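Local structure of conserved hypothetical protein (Corynebacterium diphtheriae NCTC 13129, 2GS5) at residues A33-L38 / G153-A158; L38-S43 / S87-G92; V50-R55 / S163-P168; N62-W67 / M132-G137; D104-T107 / L113-V116. The protein is of unknown function but belongs to the UPF0301 (AlgH) family of YqgE/AlgH-like proteins. All coordinates share one frame; numbering follows the deposited sequence.

Contact 1. Residues A33-L38 / G153-A158; sequences ARSVIL and GDWFVA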
# COMPACT_ATOMS: atom_id res chain seq x y z
N ALA A 33 -0.81 -13.92 0.81
CA ALA A 33 0.40 -14.33 1.49
C ALA A 33 1.48 -13.26 1.34
O ALA A 33 1.73 -12.76 0.23
CB ALA A 33 0.90 -15.67 0.96
N ARG A 34 2.10 -12.92 2.46
CA ARG A 34 3.20 -11.95 2.51
C ARG A 34 2.85 -10.63 1.83
O ARG A 34 3.69 -9.98 1.24
CB ARG A 34 4.47 -12.57 1.91
CG ARG A 34 4.89 -13.88 2.60
CD ARG A 34 5.14 -13.72 4.11
NE ARG A 34 5.17 -15.01 4.81
CZ ARG A 34 6.27 -15.66 5.17
NH1 ARG A 34 6.16 -16.82 5.82
NH2 ARG A 34 7.47 -15.18 4.90
N SER A 35 1.58 -10.24 1.95
CA SER A 35 1.14 -8.96 1.43
C SER A 35 1.41 -7.83 2.42
O SER A 35 1.58 -8.04 3.63
CB SER A 35 -0.35 -9.01 1.07
OG SER A 35 -1.17 -9.36 2.17
N VAL A 36 1.47 -6.63 1.86
CA VAL A 36 1.57 -5.39 2.62
C VAL A 36 0.53 -4.46 2.02
O VAL A 36 0.77 -3.87 0.97
CB VAL A 36 2.96 -4.74 2.50
CG1 VAL A 36 3.02 -3.41 3.24
CG2 VAL A 36 4.04 -5.71 3.00
N ILE A 37 -0.62 -4.37 2.68
CA ILE A 37 -1.76 -3.71 2.06
C ILE A 37 -1.92 -2.30 2.58
O ILE A 37 -2.24 -2.09 3.74
CB ILE A 37 -3.05 -4.53 2.25
CG1 ILE A 37 -2.87 -5.91 1.59
CG2 ILE A 37 -4.26 -3.79 1.61
CD1 ILE A 37 -3.96 -6.87 1.88
N LEU A 38 -1.67 -1.33 1.70
CA LEU A 38 -1.85 0.08 2.03
C LEU A 38 -3.34 0.42 2.04
O LEU A 38 -4.02 0.26 1.04
CB LEU A 38 -1.16 0.95 0.99
CG LEU A 38 -1.31 2.46 1.12
CD1 LEU A 38 -0.63 2.97 2.37
CD2 LEU A 38 -0.76 3.16 -0.12
N GLY A 153 -5.13 -12.06 14.67
CA GLY A 153 -3.69 -12.10 14.42
C GLY A 153 -3.27 -12.12 12.96
O GLY A 153 -2.09 -12.33 12.67
N ASP A 154 -4.20 -11.86 12.04
CA ASP A 154 -3.94 -11.94 10.59
C ASP A 154 -3.03 -10.85 10.05
O ASP A 154 -2.30 -11.05 9.07
CB ASP A 154 -5.24 -11.86 9.78
CG ASP A 154 -6.13 -13.07 9.92
OD1 ASP A 154 -5.78 -14.02 10.68
OD2 ASP A 154 -7.20 -13.06 9.29
N TRP A 155 -3.10 -9.68 10.68
CA TRP A 155 -2.43 -8.49 10.19
C TRP A 155 -1.77 -7.74 11.33
O TRP A 155 -2.28 -7.75 12.44
CB TRP A 155 -3.43 -7.52 9.57
CG TRP A 155 -4.34 -8.12 8.56
CD1 TRP A 155 -5.64 -8.44 8.74
CD2 TRP A 155 -4.02 -8.45 7.21
NE1 TRP A 155 -6.16 -8.96 7.59
CE2 TRP A 155 -5.18 -8.98 6.64
CE3 TRP A 155 -2.86 -8.36 6.43
CZ2 TRP A 155 -5.22 -9.43 5.32
CZ3 TRP A 155 -2.91 -8.80 5.12
CH2 TRP A 155 -4.08 -9.32 4.57
N PHE A 156 -0.66 -7.08 11.02
CA PHE A 156 -0.05 -6.10 11.91
C PHE A 156 -0.17 -4.74 11.22
O PHE A 156 0.24 -4.58 10.07
CB PHE A 156 1.41 -6.45 12.20
CG PHE A 156 2.07 -5.52 13.18
CD1 PHE A 156 1.97 -5.73 14.55
CD2 PHE A 156 2.79 -4.42 12.73
CE1 PHE A 156 2.59 -4.88 15.45
CE2 PHE A 156 3.39 -3.57 13.63
CZ PHE A 156 3.30 -3.78 14.98
N VAL A 157 -0.75 -3.78 11.93
CA VAL A 157 -0.99 -2.45 11.39
C VAL A 157 0.21 -1.57 11.68
O VAL A 157 0.61 -1.44 12.84
CB VAL A 157 -2.25 -1.84 11.99
CG1 VAL A 157 -2.56 -0.47 11.40
CG2 VAL A 157 -3.41 -2.76 11.76
N ALA A 158 0.80 -1.01 10.63
CA ALA A 158 2.01 -0.17 10.76
C ALA A 158 1.94 1.03 9.83
O ALA A 158 1.29 0.98 8.80
CB ALA A 158 3.25 -0.98 10.44
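Trp-155 reaches from its strand to Ser-35 and Ile-37 with the far corner of its six-membered ring. Both contacts are made by side chains; no hydrogen bond links the two segments.

The polar side of the contact is an edge approach. Ser-35 OG lies close to the plane of the indole, 3.5 Å from Trp-155 CZ3. The hydroxyl is placed by a chi1 of 58°, which sets OG between the backbone N and the carbonyl carbon. Its hydrogen bond goes to Phe-32 O, so it meets the ring carbons by packing alone. At the other end of the ring system, Trp-155 NE1 is hydrogen-bonded to Glu-149 OE1 in helix 145-151.

The apolar side belongs to Ile-37. Its CD1 methyl sits 3.6 Å from Trp-155 CH2 and 3.9 Å from Trp-155 CZ3, and comes to the ring obliquely.

The two strands are not paired with each other. Strand 19-23 lies between them in the sheet and is antiparallel to both 36-42 and 155-159. The CA atoms of Ile-37 and Val-157 are accordingly 9.4 Å apart. Trp-155 also packs on Leu-21 of that middle strand and on Leu-146.

The buried ring therefore has a polar anchor at NE1, while its opposite corner is held by van der Waals packing against one hydroxyl and one methyl.

Contact 2. Residues L38-S43 / S87-G92; sequences LIIEHS and SVVGVG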
# COMPACT_ATOMS: atom_id res chain seq x y z
N LEU A 38 -1.67 -1.33 1.70
CA LEU A 38 -1.85 0.08 2.03
C LEU A 38 -3.34 0.42 2.04
O LEU A 38 -4.02 0.26 1.04
CB LEU A 38 -1.16 0.95 0.99
CG LEU A 38 -1.31 2.46 1.12
CD1 LEU A 38 -0.63 2.97 2.37
CD2 LEU A 38 -0.76 3.16 -0.12
N ILE A 39 -3.82 0.89 3.19
CA ILE A 39 -5.20 1.33 3.32
C ILE A 39 -5.37 2.66 2.60
O ILE A 39 -4.67 3.63 2.90
CB ILE A 39 -5.63 1.44 4.80
CG1 ILE A 39 -5.54 0.06 5.47
CG2 ILE A 39 -7.04 2.03 4.93
CD1 ILE A 39 -5.73 0.10 6.97
N ILE A 40 -6.28 2.68 1.62
CA ILE A 40 -6.52 3.89 0.81
C ILE A 40 -7.88 4.54 1.09
O ILE A 40 -8.14 5.67 0.64
CB ILE A 40 -6.39 3.57 -0.71
CG1 ILE A 40 -7.44 2.55 -1.17
CG2 ILE A 40 -4.98 3.07 -1.02
CD1 ILE A 40 -7.34 2.21 -2.65
N GLU A 41 -8.75 3.83 1.79
CA GLU A 41 -10.05 4.36 2.18
C GLU A 41 -10.55 3.54 3.36
O GLU A 41 -10.52 2.32 3.34
CB GLU A 41 -11.04 4.26 1.02
CG GLU A 41 -12.48 4.62 1.36
CD GLU A 41 -12.77 6.12 1.34
OE1 GLU A 41 -11.88 6.92 1.01
OE2 GLU A 41 -13.91 6.46 1.68
N HIS A 42 -11.05 4.22 4.39
CA HIS A 42 -11.52 3.55 5.58
C HIS A 42 -12.73 4.31 6.07
O HIS A 42 -12.60 5.44 6.57
CB HIS A 42 -10.41 3.49 6.62
CG HIS A 42 -10.80 2.79 7.88
ND1 HIS A 42 -11.24 1.48 7.92
CD2 HIS A 42 -10.82 3.23 9.17
CE1 HIS A 42 -11.50 1.14 9.17
NE2 HIS A 42 -11.26 2.19 9.94
N SER A 43 -13.89 3.72 5.87
CA SER A 43 -15.14 4.42 6.13
C SER A 43 -16.17 3.46 6.72
O SER A 43 -15.92 2.26 6.86
CB SER A 43 -15.65 5.01 4.82
OG SER A 43 -16.26 4.00 4.06
N SER A 87 -9.40 -2.36 -12.98
CA SER A 87 -9.42 -1.00 -12.49
C SER A 87 -8.08 -0.66 -11.86
O SER A 87 -7.47 -1.48 -11.18
CB SER A 87 -10.57 -0.80 -11.52
OG SER A 87 -11.80 -1.03 -12.19
N VAL A 88 -7.60 0.55 -12.13
CA VAL A 88 -6.26 0.98 -11.71
C VAL A 88 -6.34 2.17 -10.75
O VAL A 88 -7.11 3.11 -11.02
CB VAL A 88 -5.42 1.34 -12.94
CG1 VAL A 88 -4.02 1.83 -12.53
CG2 VAL A 88 -5.30 0.14 -13.86
N VAL A 89 -5.57 2.09 -9.66
CA VAL A 89 -5.40 3.12 -8.63
C VAL A 89 -3.97 3.66 -8.76
O VAL A 89 -3.05 2.89 -8.96
CB VAL A 89 -5.52 2.50 -7.17
CG1 VAL A 89 -5.09 3.49 -6.07
CG2 VAL A 89 -6.91 2.00 -6.92
N GLY A 90 -3.79 4.97 -8.62
CA GLY A 90 -2.44 5.56 -8.51
C GLY A 90 -2.18 6.01 -7.08
O GLY A 90 -3.00 6.73 -6.51
N VAL A 91 -1.05 5.59 -6.53
CA VAL A 91 -0.59 6.08 -5.24
C VAL A 91 0.71 6.86 -5.46
O VAL A 91 1.65 6.34 -6.05
CB VAL A 91 -0.36 4.95 -4.23
CG1 VAL A 91 0.07 5.52 -2.89
CG2 VAL A 91 -1.63 4.12 -4.04
N GLY A 92 0.74 8.11 -5.01
CA GLY A 92 1.90 8.96 -5.16
C GLY A 92 2.52 9.35 -3.84
O GLY A 92 1.93 9.18 -2.77
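Leu-38 and Val-91 meet tip to tip, and Ile-40, two residues further along its strand, reaches toward Val-89. The contact is entirely apolar. No hydrogen bond passes between segments 38-43 and 87-92.

The Leu-38/Val-91 pair is the closer of the two. Leu-38 CD2 lies 3.7 Å from Val-91 CG1 and 4.1 Å from Val-91 CG2, so one leucine methyl faces both branches of the valine. The leucine is extended for this: CG stands opposite the backbone N, with chi1 at 177°. Val-91 also packs on Phe-135 of strand 129-141.

The second pair is looser. Ile-40 CD1 comes to 4.3 Å from Val-89 CG1. Leu-38, Ile-40, Val-89 and Val-91 all direct their CB atoms toward the opposing segment. Val-89 is partly exposed, whereas the other three are buried.

The two strands belong to one large mixed sheet but are not neighbours in it. Strands 47-51 and 129-141 come between them in the order of pairing, and the side chains meet directly across that gap in the order. The CA atoms of Ile-40 and Val-91 are 8.8 Å apart.

Backbone bonding on the first strand is directed to its own neighbours. Leu-38 pairs with Val-50, and Ile-39 bonds to Met-19 on the other edge. A classic beta bulge sets Ile-40 and Glu-41 together opposite Phe-48. The Ile-40 side chain packs on Phe-48 and Val-50 as well as on Val-89.

Contact 3. Residues V50-R55 / S163-P168; sequences VNLASR and SDVTAP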
# COMPACT_ATOMS: atom_id res chain seq x y z
N VAL A 50 -4.65 -1.46 -1.25
CA VAL A 50 -3.88 -2.06 -2.33
C VAL A 50 -2.58 -2.67 -1.78
O VAL A 50 -1.80 -2.04 -1.05
CB VAL A 50 -3.56 -1.04 -3.47
CG1 VAL A 50 -4.85 -0.64 -4.24
CG2 VAL A 50 -2.82 0.19 -2.95
N ASN A 51 -2.36 -3.92 -2.16
CA ASN A 51 -1.11 -4.59 -1.86
C ASN A 51 0.03 -3.86 -2.55
O ASN A 51 -0.09 -3.48 -3.71
CB ASN A 51 -1.18 -6.04 -2.35
CG ASN A 51 -0.03 -6.90 -1.86
OD1 ASN A 51 0.79 -6.49 -1.03
ND2 ASN A 51 0.03 -8.12 -2.38
N LEU A 52 1.13 -3.68 -1.82
CA LEU A 52 2.34 -3.03 -2.33
C LEU A 52 3.43 -4.01 -2.74
O LEU A 52 4.45 -3.60 -3.30
CB LEU A 52 2.91 -2.09 -1.25
CG LEU A 52 1.98 -1.02 -0.70
CD1 LEU A 52 2.73 -0.15 0.31
CD2 LEU A 52 1.41 -0.17 -1.83
N ALA A 53 3.21 -5.30 -2.47
CA ALA A 53 4.29 -6.29 -2.49
C ALA A 53 4.37 -7.14 -3.74
O ALA A 53 5.31 -7.95 -3.86
CB ALA A 53 4.16 -7.20 -1.26
N SER A 54 3.45 -6.96 -4.68
CA SER A 54 3.32 -7.90 -5.79
C SER A 54 3.28 -7.24 -7.17
O SER A 54 2.24 -6.81 -7.63
CB SER A 54 2.07 -8.75 -5.61
OG SER A 54 2.05 -9.81 -6.55
N ARG A 55 4.43 -7.19 -7.82
CA ARG A 55 4.56 -6.62 -9.14
C ARG A 55 3.96 -7.56 -10.20
O ARG A 55 4.10 -8.79 -10.09
CB ARG A 55 6.06 -6.45 -9.40
CG ARG A 55 6.44 -5.48 -10.47
CD ARG A 55 7.79 -5.83 -11.02
NE ARG A 55 7.58 -6.34 -12.37
CZ ARG A 55 8.24 -5.96 -13.45
NH1 ARG A 55 9.27 -5.12 -13.37
NH2 ARG A 55 7.91 -6.48 -14.62
N SER A 163 8.93 4.91 0.72
CA SER A 163 9.74 3.86 0.10
C SER A 163 8.99 2.53 -0.10
O SER A 163 9.41 1.69 -0.89
CB SER A 163 11.03 3.62 0.89
OG SER A 163 10.76 3.27 2.24
N ASP A 164 7.87 2.35 0.60
CA ASP A 164 7.04 1.16 0.40
C ASP A 164 6.33 1.23 -0.94
O ASP A 164 6.04 0.21 -1.55
CB ASP A 164 5.98 1.02 1.50
CG ASP A 164 6.58 0.84 2.87
OD1 ASP A 164 7.70 0.30 2.97
OD2 ASP A 164 5.93 1.26 3.85
N VAL A 165 6.05 2.46 -1.37
CA VAL A 165 5.33 2.72 -2.61
C VAL A 165 6.27 2.84 -3.81
O VAL A 165 5.88 2.52 -4.93
CB VAL A 165 4.50 4.01 -2.48
CG1 VAL A 165 3.79 4.33 -3.79
CG2 VAL A 165 3.50 3.86 -1.33
N THR A 166 7.51 3.29 -3.56
CA THR A 166 8.47 3.58 -4.63
C THR A 166 9.64 2.59 -4.66
O THR A 166 10.61 2.79 -5.39
CB THR A 166 9.01 5.03 -4.50
OG1 THR A 166 9.66 5.20 -3.23
CG2 THR A 166 7.88 6.04 -4.62
N ALA A 167 9.52 1.50 -3.91
CA ALA A 167 10.59 0.51 -3.81
C ALA A 167 10.97 -0.08 -5.17
O ALA A 167 10.10 -0.41 -5.96
CB ALA A 167 10.15 -0.60 -2.89
N PRO A 168 12.27 -0.23 -5.44
CA PRO A 168 12.74 -0.97 -6.61
C PRO A 168 12.17 -2.39 -6.67
O PRO A 168 11.76 -2.92 -5.65
CB PRO A 168 14.26 -1.02 -6.40
CG PRO A 168 14.55 0.15 -5.57
CD PRO A 168 13.39 0.34 -4.67
O HOH W 1 5.22 -0.98 -3.85
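Leu-52 directs its side chain at the short, weakly bonded helix 162-166 and touches Asp-164 and Val-165. Its CG lies opposite the carbonyl carbon, with chi1 at -56°, and chi2 is extended. This carries CD1 to within 3.7 Å of Asp-164 CB. The leucine and aspartate side chains run at a slant to each other. The same methyl is 4.4 Å from Val-165 CG2, a looser apolar contact.

Of the Asp-164 side chain, CB does the touching; its backbone O also lies 3.8 Å from Leu-52 CD1. With CG anti to the carbonyl carbon (chi1 -62°), the carboxylate leads off while CB stays against Leu-52. OD2 accepts a hydrogen bond from Leu-161 N and forms a salt bridge with Arg-180 NH2. The acid is buried, and these partners probably favour its charged form.

A water joins the two backbones. Water 1 donates to Leu-52 O at 2.8 Å and to Asp-164 O at 2.7 Å, linking two acceptors that cannot bond each other.

The turn that presents Leu-52 is braced by Asn-51. Asn-51 OD1 accepts from Ala-53 N at 3.1 Å, an Asx turn. The donor stands above the carbonyl plane, 70° out of it. Asn-51 OD1 also accepts from Val-36 N.

Segment 50-55 leaves strand 47-51 here, next to strand 36-42. Leu-52 packs on Phe-135 of strand 129-141, and Val-165 packs on Arg-133 of the same strand. Helix 173-179 adjoins both segments, with Val-173 against Ala-53 and Val-177 against Asp-164.

Contact 4. Residues N62-W67 / M132-G137; sequences NVIPEW and MRLFAG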
# COMPACT_ATOMS: atom_id res chain seq x y z
N ASN A 62 1.29 -0.21 -21.70
CA ASN A 62 0.26 -0.95 -22.44
C ASN A 62 -1.18 -0.70 -21.97
O ASN A 62 -2.13 -1.16 -22.62
CB ASN A 62 0.60 -2.43 -22.44
CG ASN A 62 1.80 -2.73 -23.32
OD1 ASN A 62 1.80 -2.41 -24.51
ND2 ASN A 62 2.83 -3.33 -22.74
N VAL A 63 -1.33 0.03 -20.87
CA VAL A 63 -2.65 0.29 -20.28
C VAL A 63 -2.98 1.78 -20.29
O VAL A 63 -4.01 2.18 -20.82
CB VAL A 63 -2.72 -0.27 -18.84
CG1 VAL A 63 -4.06 0.07 -18.19
CG2 VAL A 63 -2.48 -1.79 -18.85
N ILE A 64 -2.10 2.59 -19.70
CA ILE A 64 -2.27 4.04 -19.65
C ILE A 64 -0.92 4.71 -19.92
O ILE A 64 -0.27 5.21 -19.01
CB ILE A 64 -2.87 4.56 -18.30
CG1 ILE A 64 -2.34 3.76 -17.11
CG2 ILE A 64 -4.39 4.51 -18.33
CD1 ILE A 64 -2.84 4.27 -15.77
N PRO A 65 -0.48 4.71 -21.19
CA PRO A 65 0.86 5.21 -21.52
C PRO A 65 1.11 6.67 -21.12
O PRO A 65 2.24 7.04 -20.86
CB PRO A 65 0.94 5.03 -23.04
CG PRO A 65 -0.46 4.90 -23.49
CD PRO A 65 -1.21 4.26 -22.39
N GLU A 66 0.05 7.47 -21.08
CA GLU A 66 0.15 8.88 -20.74
C GLU A 66 0.74 9.11 -19.35
O GLU A 66 1.32 10.17 -19.09
CB GLU A 66 -1.22 9.58 -20.83
CG GLU A 66 -2.30 9.06 -19.87
CD GLU A 66 -3.17 7.95 -20.45
OE1 GLU A 66 -2.70 7.16 -21.30
OE2 GLU A 66 -4.35 7.86 -20.03
N TRP A 67 0.58 8.13 -18.46
CA TRP A 67 1.05 8.26 -17.08
C TRP A 67 2.49 7.81 -16.88
O TRP A 67 3.07 8.08 -15.83
CB TRP A 67 0.11 7.49 -16.13
CG TRP A 67 -1.09 8.32 -15.82
CD1 TRP A 67 -2.34 8.20 -16.33
CD2 TRP A 67 -1.12 9.46 -14.95
NE1 TRP A 67 -3.16 9.19 -15.83
CE2 TRP A 67 -2.43 9.98 -14.98
CE3 TRP A 67 -0.17 10.08 -14.14
CZ2 TRP A 67 -2.81 11.09 -14.23
CZ3 TRP A 67 -0.54 11.18 -13.39
CH2 TRP A 67 -1.85 11.68 -13.44
N MSE A 132 5.45 7.61 -7.89
CA MSE A 132 4.09 7.12 -8.07
C MSE A 132 4.11 5.67 -8.54
O MSE A 132 5.01 5.26 -9.27
CB MSE A 132 3.35 7.99 -9.09
CG MSE A 132 1.88 7.72 -9.21
SE MSE A 132 1.15 8.87 -10.59
CE MSE A 132 1.44 7.64 -12.08
N ARG A 133 3.10 4.91 -8.14
CA ARG A 133 2.97 3.51 -8.54
C ARG A 133 1.51 3.24 -8.85
O ARG A 133 0.62 3.80 -8.20
CB ARG A 133 3.46 2.60 -7.42
CG ARG A 133 3.49 1.11 -7.76
CD ARG A 133 4.62 0.40 -7.05
NE ARG A 133 5.91 0.75 -7.64
CZ ARG A 133 7.09 0.47 -7.10
NH1 ARG A 133 7.17 -0.17 -5.95
NH2 ARG A 133 8.20 0.85 -7.74
N LEU A 134 1.27 2.38 -9.83
CA LEU A 134 -0.08 2.05 -10.29
C LEU A 134 -0.44 0.62 -9.90
O LEU A 134 0.37 -0.29 -10.05
CB LEU A 134 -0.19 2.21 -11.80
CG LEU A 134 -0.05 3.66 -12.28
CD1 LEU A 134 0.05 3.73 -13.79
CD2 LEU A 134 -1.22 4.50 -11.81
N PHE A 135 -1.66 0.45 -9.41
CA PHE A 135 -2.13 -0.83 -8.90
C PHE A 135 -3.40 -1.27 -9.59
O PHE A 135 -4.36 -0.52 -9.65
CB PHE A 135 -2.39 -0.73 -7.40
CG PHE A 135 -1.19 -0.29 -6.63
CD1 PHE A 135 -0.32 -1.22 -6.08
CD2 PHE A 135 -0.89 1.07 -6.51
CE1 PHE A 135 0.82 -0.82 -5.41
CE2 PHE A 135 0.24 1.47 -5.82
CZ PHE A 135 1.10 0.54 -5.27
N ALA A 136 -3.38 -2.50 -10.09
CA ALA A 136 -4.53 -3.12 -10.73
C ALA A 136 -5.24 -3.98 -9.69
O ALA A 136 -4.63 -4.88 -9.11
CB ALA A 136 -4.09 -3.98 -11.92
N GLY A 137 -6.50 -3.68 -9.44
CA GLY A 137 -7.28 -4.42 -8.46
C GLY A 137 -7.07 -3.89 -7.06
O GLY A 137 -6.17 -3.08 -6.81
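A 3-10 turn at residues 65-67, in the loop between strands 58-59 and 76-79, packs here against strand 129-141. Trp-67 and Met-132, modelled as selenomethionine, make one part of the contact. Ile-64 and Leu-134 make the other.

The Met-132 CE methyl lies 3.6 Å from Trp-67 CE3, and the two side chains cross at about a right angle. Met-132 SE is 4.8 Å from the centroid of the six-membered ring of Trp-67, 50° off the ring normal. This is an oblique Met-aromatic contact. The Met-132 chain runs extended to SE and then bends at chi3, 90°, which turns CE to the indole.

The 3-10 turn is closed by Trp-67 N bonding to Ile-64 O at 3.1 Å. It brings the Ile-64 and Trp-67 side chains to strand 129-141. Trp-67 NE1 is hydrogen-bonded to Leu-118 O.

Ile-64 CD1 and Leu-134 CD1 meet tip to tip at 3.5 Å. Trp-67 CB is 4.4 Å from the same leucine methyl. Leu-134 also packs on Val-60, Leu-77 and Val-88, while Trp-67 packs on Pro-122 and Ile-125 of helix 122-125.

Contact 5. Residues D104-T107 / L113-V116; sequences DNLT and LVMV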
# COMPACT_ATOMS: atom_id res chain seq x y z
N ASP A 104 -6.87 19.44 -6.09
CA ASP A 104 -8.10 18.66 -6.26
C ASP A 104 -7.84 17.24 -6.72
O ASP A 104 -8.52 16.32 -6.29
CB ASP A 104 -9.04 19.36 -7.23
CG ASP A 104 -9.69 20.60 -6.63
OD1 ASP A 104 -9.64 20.78 -5.40
OD2 ASP A 104 -10.29 21.38 -7.40
N ASN A 105 -6.84 17.05 -7.58
CA ASN A 105 -6.53 15.71 -8.10
C ASN A 105 -5.63 14.84 -7.22
O ASN A 105 -5.23 13.75 -7.64
CB ASN A 105 -5.96 15.81 -9.52
CG ASN A 105 -7.01 16.20 -10.54
OD1 ASN A 105 -6.78 17.05 -11.39
ND2 ASN A 105 -8.17 15.56 -10.46
N LEU A 106 -5.30 15.31 -6.02
CA LEU A 106 -4.60 14.50 -5.03
C LEU A 106 -5.45 14.35 -3.78
O LEU A 106 -6.08 15.32 -3.33
CB LEU A 106 -3.25 15.11 -4.67
CG LEU A 106 -2.27 15.32 -5.81
CD1 LEU A 106 -0.99 15.98 -5.29
CD2 LEU A 106 -1.95 14.00 -6.53
N THR A 107 -5.48 13.14 -3.23
CA THR A 107 -6.19 12.86 -1.99
C THR A 107 -5.17 12.36 -0.97
O THR A 107 -4.54 11.32 -1.18
CB THR A 107 -7.26 11.78 -2.20
OG1 THR A 107 -8.25 12.26 -3.11
CG2 THR A 107 -7.92 11.40 -0.87
N LEU A 113 1.84 10.49 1.41
CA LEU A 113 1.19 9.53 0.54
C LEU A 113 -0.15 10.08 0.09
O LEU A 113 -0.92 10.59 0.90
CB LEU A 113 0.99 8.20 1.26
CG LEU A 113 2.28 7.54 1.74
CD1 LEU A 113 1.96 6.22 2.44
CD2 LEU A 113 3.25 7.33 0.59
N VAL A 114 -0.41 9.97 -1.21
CA VAL A 114 -1.64 10.46 -1.80
C VAL A 114 -2.19 9.47 -2.81
O VAL A 114 -1.45 8.69 -3.39
CB VAL A 114 -1.42 11.81 -2.55
CG1 VAL A 114 -1.19 12.94 -1.58
CG2 VAL A 114 -0.28 11.69 -3.57
N MSE A 115 -3.51 9.49 -2.98
CA MSE A 115 -4.12 8.84 -4.14
C MSE A 115 -4.19 9.87 -5.27
O MSE A 115 -4.68 10.98 -5.07
CB MSE A 115 -5.52 8.29 -3.79
CG MSE A 115 -5.57 6.85 -3.27
SE MSE A 115 -7.41 6.29 -3.49
CE MSE A 115 -8.34 7.75 -2.58
N VAL A 116 -3.68 9.50 -6.45
CA VAL A 116 -3.64 10.39 -7.61
C VAL A 116 -4.85 10.11 -8.48
O VAL A 116 -5.10 8.96 -8.84
CB VAL A 116 -2.37 10.17 -8.45
CG1 VAL A 116 -2.33 11.11 -9.65
CG2 VAL A 116 -1.12 10.34 -7.58
O HOH W 2 -7.49 11.66 -5.71
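Thr-107 and Met-115 are joined by two backbone hydrogen bonds. Thr-107 N donates to Met-115 O at 2.9 Å, and Met-115 N donates to Thr-107 O at 2.8 Å. Thr-107 O also receives a CA-H...O contact from Val-114 CA at 3.1 Å.

On the side of the sheet that carries Thr-107 and Met-115, the two side chains run alongside each other. With chi1 at -63°, Thr-107 CG2 stands anti to the backbone N, 4.1 Å from CE of Met-115, modelled as selenomethionine. The same torsion puts OG1 by water 2. This water is hydrogen-bonded to Thr-107 OG1 and donates to Met-115 O at 3.0 Å. That carbonyl thus takes both the Thr-107 N-H and the water.

These bonds belong to an antiparallel beta hairpin of strands 106-110 and 113-116. Thr-107 and Met-115 are a hydrogen-bonded pair of it, and Leu-106 and Val-116 are an adjacent non-hydrogen-bonded pair.

On the side carrying Leu-106, Val-114 and Val-116 the contacts are apolar. Leu-106 CD2 lies 3.9 Å from Val-116 CG2, the two side chains being side by side. The same methyl is 4.1 Å from Val-114 CG2, approached obliquely.

Further out, Ile-125 of helix 122-125 packs on both Leu-106 and Val-116. The second strand of the hairpin is bound to strand 87-94 by backbone bonds of Val-114 with Gly-92 and of Val-116 with Gly-90.

How the contacts relate
Contacts 1 to 4 are buried and join their segments mainly through side chains. Contact 5 is partly buried and is the only one of the five with direct hydrogen bonds between its segments. Contacts 1 and 2 share Leu-38 and strand 36-42, which pairs with the strand leading into contact 3. Contact 2 adjoins contact 4 through strands 87-94 and 129-141, and contact 5 through strands 87-94 and 113-116. Contacts 1 and 4 lie on opposite sides of the chain's centre, their centres about 24 Å apart. Each uses a tryptophan: contact 1 sets it against a hydroxyl and a methyl, contact 4 against a selenomethionine. Contact 2 is purely aliphatic, whereas contacts 3 and 5 add a bridging water.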